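Local coordinates for protein lipase aflb (Neosartorya fumigata, PDB 6IDY) that probably hydrolyses the ester bonds of lipids, as a fungal lipase of the alpha/beta-hydrolase fold that carries a bound calcium ion, at residues Ser112-Tyr126 against Val138-Pro150. Numbering follows the deposited sequence.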
# COMPACT_ATOMS: atom_id res chain seq x y z
N SER A 112 -6.61 13.70 4.43
CA SER A 112 -6.50 14.37 5.72
C SER A 112 -6.00 13.46 6.86
O SER A 112 -6.41 12.30 6.96
CB SER A 112 -7.83 15.01 6.10
OG SER A 112 -7.80 15.56 7.41
N ILE A 113 -5.10 14.00 7.68
CA ILE A 113 -4.58 13.36 8.89
C ILE A 113 -5.20 14.09 10.09
O ILE A 113 -4.81 13.87 11.23
CB ILE A 113 -3.01 13.29 8.92
CG1 ILE A 113 -2.34 14.68 9.05
CG2 ILE A 113 -2.45 12.51 7.73
CD1 ILE A 113 -0.95 14.69 9.73
N HIS A 114 -6.20 14.96 9.82
CA HIS A 114 -6.91 15.77 10.81
C HIS A 114 -8.43 15.51 10.81
O HIS A 114 -9.22 16.45 10.92
CB HIS A 114 -6.59 17.27 10.61
CG HIS A 114 -5.12 17.57 10.70
ND1 HIS A 114 -4.41 17.38 11.88
CD2 HIS A 114 -4.28 18.04 9.75
CE1 HIS A 114 -3.17 17.73 11.60
NE2 HIS A 114 -3.04 18.15 10.34
N ASN A 115 -8.82 14.23 10.70
CA ASN A 115 -10.23 13.82 10.72
C ASN A 115 -10.80 13.98 12.12
O ASN A 115 -10.08 13.84 13.10
CB ASN A 115 -10.36 12.37 10.26
CG ASN A 115 -9.82 12.14 8.87
OD1 ASN A 115 -10.47 12.45 7.86
ND2 ASN A 115 -8.63 11.59 8.78
N ARG A 116 -12.10 14.30 12.20
CA ARG A 116 -12.77 14.51 13.49
C ARG A 116 -13.68 13.34 13.80
O ARG A 116 -14.81 13.26 13.32
CB ARG A 116 -13.50 15.87 13.52
CG ARG A 116 -12.60 17.08 13.23
CD ARG A 116 -11.84 17.57 14.45
NE ARG A 116 -10.75 18.49 14.10
CZ ARG A 116 -9.47 18.14 13.98
NH1 ARG A 116 -9.09 16.88 14.18
NH2 ARG A 116 -8.56 19.05 13.67
N ASN A 117 -13.14 12.38 14.55
CA ASN A 117 -13.79 11.13 14.92
C ASN A 117 -14.18 11.12 16.40
O ASN A 117 -13.41 11.61 17.22
CB ASN A 117 -12.88 9.94 14.57
CG ASN A 117 -12.49 9.89 13.11
OD1 ASN A 117 -13.34 9.98 12.22
ND2 ASN A 117 -11.20 9.76 12.84
N PRO A 118 -15.35 10.56 16.76
CA PRO A 118 -15.76 10.57 18.18
C PRO A 118 -14.93 9.64 19.06
O PRO A 118 -14.30 8.71 18.56
CB PRO A 118 -17.22 10.12 18.13
CG PRO A 118 -17.32 9.29 16.90
CD PRO A 118 -16.38 9.92 15.91
N SER A 119 -14.93 9.91 20.38
CA SER A 119 -14.23 9.09 21.37
C SER A 119 -14.83 7.67 21.37
O SER A 119 -16.06 7.55 21.28
CB SER A 119 -14.37 9.71 22.75
OG SER A 119 -15.73 9.75 23.15
N PRO A 120 -14.02 6.59 21.40
CA PRO A 120 -14.61 5.24 21.37
C PRO A 120 -15.31 4.89 22.67
O PRO A 120 -14.90 5.35 23.74
CB PRO A 120 -13.41 4.33 21.10
CG PRO A 120 -12.24 5.08 21.63
CD PRO A 120 -12.54 6.54 21.47
N LYS A 121 -16.38 4.09 22.58
CA LYS A 121 -17.13 3.64 23.75
C LYS A 121 -16.79 2.19 24.08
O LYS A 121 -16.35 1.44 23.21
CB LYS A 121 -18.64 3.85 23.58
CG LYS A 121 -19.08 5.28 23.90
CD LYS A 121 -20.59 5.39 24.03
CE LYS A 121 -21.00 6.77 24.51
NZ LYS A 121 -22.47 6.85 24.73
N GLY A 122 -16.95 1.83 25.35
CA GLY A 122 -16.66 0.50 25.86
C GLY A 122 -15.34 0.44 26.61
O GLY A 122 -14.93 1.44 27.22
N GLN A 123 -14.67 -0.73 26.56
CA GLN A 123 -13.38 -0.94 27.22
C GLN A 123 -12.30 -0.02 26.63
O GLN A 123 -12.31 0.24 25.42
CB GLN A 123 -12.96 -2.42 27.21
CG GLN A 123 -12.54 -2.98 25.84
CD GLN A 123 -12.22 -4.46 25.83
OE1 GLN A 123 -11.90 -5.07 26.86
NE2 GLN A 123 -12.28 -5.06 24.65
N ALA A 124 -11.41 0.50 27.49
CA ALA A 124 -10.33 1.40 27.08
C ALA A 124 -9.41 0.73 26.06
O ALA A 124 -9.08 -0.45 26.19
CB ALA A 124 -9.53 1.85 28.30
N ILE A 125 -9.05 1.47 25.01
CA ILE A 125 -8.16 0.99 23.95
C ILE A 125 -6.86 1.81 23.96
O ILE A 125 -5.96 1.55 23.18
CB ILE A 125 -8.85 0.96 22.55
CG1 ILE A 125 -9.37 2.36 22.15
CG2 ILE A 125 -9.95 -0.12 22.51
CD1 ILE A 125 -9.50 2.58 20.73
N TYR A 126 -6.79 2.79 24.87
CA TYR A 126 -5.65 3.69 25.02
C TYR A 126 -5.52 4.13 26.48
O TYR A 126 -6.53 4.49 27.08
CB TYR A 126 -5.81 4.92 24.10
CG TYR A 126 -4.53 5.72 23.92
CD1 TYR A 126 -4.16 6.69 24.85
CD2 TYR A 126 -3.71 5.52 22.82
CE1 TYR A 126 -2.97 7.41 24.71
CE2 TYR A 126 -2.53 6.25 22.65
CZ TYR A 126 -2.17 7.20 23.60
OH TYR A 126 -1.02 7.92 23.44
N VAL A 138 2.81 7.63 20.21
CA VAL A 138 1.97 8.66 19.57
C VAL A 138 0.74 8.93 20.45
O VAL A 138 0.16 7.99 21.00
CB VAL A 138 1.56 8.24 18.12
CG1 VAL A 138 0.75 9.33 17.43
CG2 VAL A 138 2.77 7.87 17.28
N ALA A 139 0.33 10.21 20.56
CA ALA A 139 -0.85 10.62 21.32
C ALA A 139 -2.12 10.06 20.66
O ALA A 139 -2.16 9.90 19.43
CB ALA A 139 -0.92 12.14 21.40
N GLU A 140 -3.15 9.75 21.47
CA GLU A 140 -4.43 9.20 21.00
C GLU A 140 -5.12 10.08 19.95
O GLU A 140 -5.61 9.56 18.95
CB GLU A 140 -5.37 8.89 22.18
CG GLU A 140 -6.68 8.22 21.78
CD GLU A 140 -7.59 7.74 22.89
OE1 GLU A 140 -7.51 8.29 24.02
OE2 GLU A 140 -8.38 6.81 22.64
N ASN A 141 -5.14 11.41 20.17
CA ASN A 141 -5.77 12.36 19.26
C ASN A 141 -5.15 12.31 17.86
O ASN A 141 -5.89 12.35 16.88
CB ASN A 141 -5.80 13.79 19.84
CG ASN A 141 -4.47 14.52 19.95
OD1 ASN A 141 -3.38 13.93 19.96
ND2 ASN A 141 -4.55 15.84 20.03
N ALA A 142 -3.81 12.18 17.77
CA ALA A 142 -3.08 12.07 16.50
C ALA A 142 -3.36 10.72 15.82
O ALA A 142 -3.55 10.68 14.60
CB ALA A 142 -1.58 12.23 16.74
N LEU A 143 -3.41 9.61 16.60
CA LEU A 143 -3.70 8.27 16.08
C LEU A 143 -5.12 8.21 15.50
O LEU A 143 -5.30 7.74 14.37
CB LEU A 143 -3.54 7.20 17.19
CG LEU A 143 -2.13 6.90 17.70
CD1 LEU A 143 -2.19 6.16 19.01
CD2 LEU A 143 -1.33 6.09 16.69
N ARG A 144 -6.12 8.70 16.27
CA ARG A 144 -7.53 8.70 15.86
C ARG A 144 -7.78 9.64 14.67
O ARG A 144 -8.59 9.30 13.79
CB ARG A 144 -8.43 9.08 17.06
CG ARG A 144 -9.91 8.75 16.87
CD ARG A 144 -10.78 9.53 17.84
NE ARG A 144 -10.51 9.18 19.24
CZ ARG A 144 -10.86 9.93 20.28
NH1 ARG A 144 -11.50 11.08 20.10
NH2 ARG A 144 -10.56 9.54 21.51
N ALA A 145 -7.10 10.80 14.62
CA ALA A 145 -7.26 11.78 13.53
C ALA A 145 -6.75 11.28 12.17
O ALA A 145 -7.14 11.82 11.14
CB ALA A 145 -6.63 13.12 13.90
N ALA A 146 -5.90 10.23 12.17
CA ALA A 146 -5.35 9.63 10.95
C ALA A 146 -6.41 8.79 10.22
O ALA A 146 -6.27 8.51 9.03
CB ALA A 146 -4.15 8.76 11.29
N ILE A 147 -7.48 8.40 10.93
CA ILE A 147 -8.54 7.55 10.39
C ILE A 147 -9.58 8.36 9.64
O ILE A 147 -10.24 9.21 10.23
CB ILE A 147 -9.20 6.64 11.47
CG1 ILE A 147 -8.13 5.95 12.36
CG2 ILE A 147 -10.15 5.62 10.81
CD1 ILE A 147 -8.64 5.42 13.71
N HIS A 148 -9.76 8.08 8.35
CA HIS A 148 -10.79 8.73 7.57
C HIS A 148 -11.99 7.79 7.54
O HIS A 148 -11.94 6.74 6.91
CB HIS A 148 -10.33 9.08 6.14
CG HIS A 148 -11.36 9.85 5.38
ND1 HIS A 148 -11.41 11.23 5.44
CD2 HIS A 148 -12.39 9.40 4.62
CE1 HIS A 148 -12.44 11.58 4.68
NE2 HIS A 148 -13.06 10.52 4.17
N ILE A 149 -13.05 8.17 8.27
CA ILE A 149 -14.29 7.42 8.34
C ILE A 149 -15.31 8.09 7.41
O ILE A 149 -15.76 9.20 7.72
CB ILE A 149 -14.82 7.27 9.80
CG1 ILE A 149 -13.79 6.55 10.70
CG2 ILE A 149 -16.18 6.54 9.82
CD1 ILE A 149 -14.09 6.58 12.21
N PRO A 150 -15.65 7.47 6.26
CA PRO A 150 -16.63 8.10 5.36
C PRO A 150 -17.98 8.25 6.04
O PRO A 150 -18.35 7.43 6.88
CB PRO A 150 -16.68 7.13 4.17
CG PRO A 150 -15.37 6.37 4.24
CD PRO A 150 -15.17 6.19 5.71
O HOH W 1 -3.00 12.47 12.69
O HOH W 2 -13.28 10.76 9.63
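Glu140 CB sits over the centre of one face of the Tyr126 ring, 3.5 Å from its centroid, a CH-pi contact; at the ring's edge Tyr126 OH donates to Val138 O (2.7 Å). The contact lies at the margin of the alpha/beta-hydrolase sheet, where the irregular loop 112-126 runs past helix 140-145 and the edge strand 147-148. The Arg144 guanidinium has Ser119 CA over one face; Asn117 O lies at its edge, in a weak hydrogen bond from NH1, and Glu140 OE2 also at the edge in a long salt bridge. That carboxylate oxygen is bonded in addition to Tyr214 of helix 205-223. Two asparagines bind the loop to the carbonyls of Arg144, Ala145 and Ile147. Asn115 grips Ala145 O twice, through its backbone N (3.0 Å) and through ND2 (2.8 Å), while its OD1 accepts from His148 ND1, the amide and imidazole planes 74° apart. With CG anti to the carbonyl carbon (chi1 -57°), the Asn117 amide is directed at Arg144 O and, more nearly straight, Ile147 O (2.8 Å from ND2, 165° at the hydrogen). Arg144 O takes Asn117 ND2 and Ile147 N from opposite faces of its plane, and a water links Asn117 OD1 to Ile149 N.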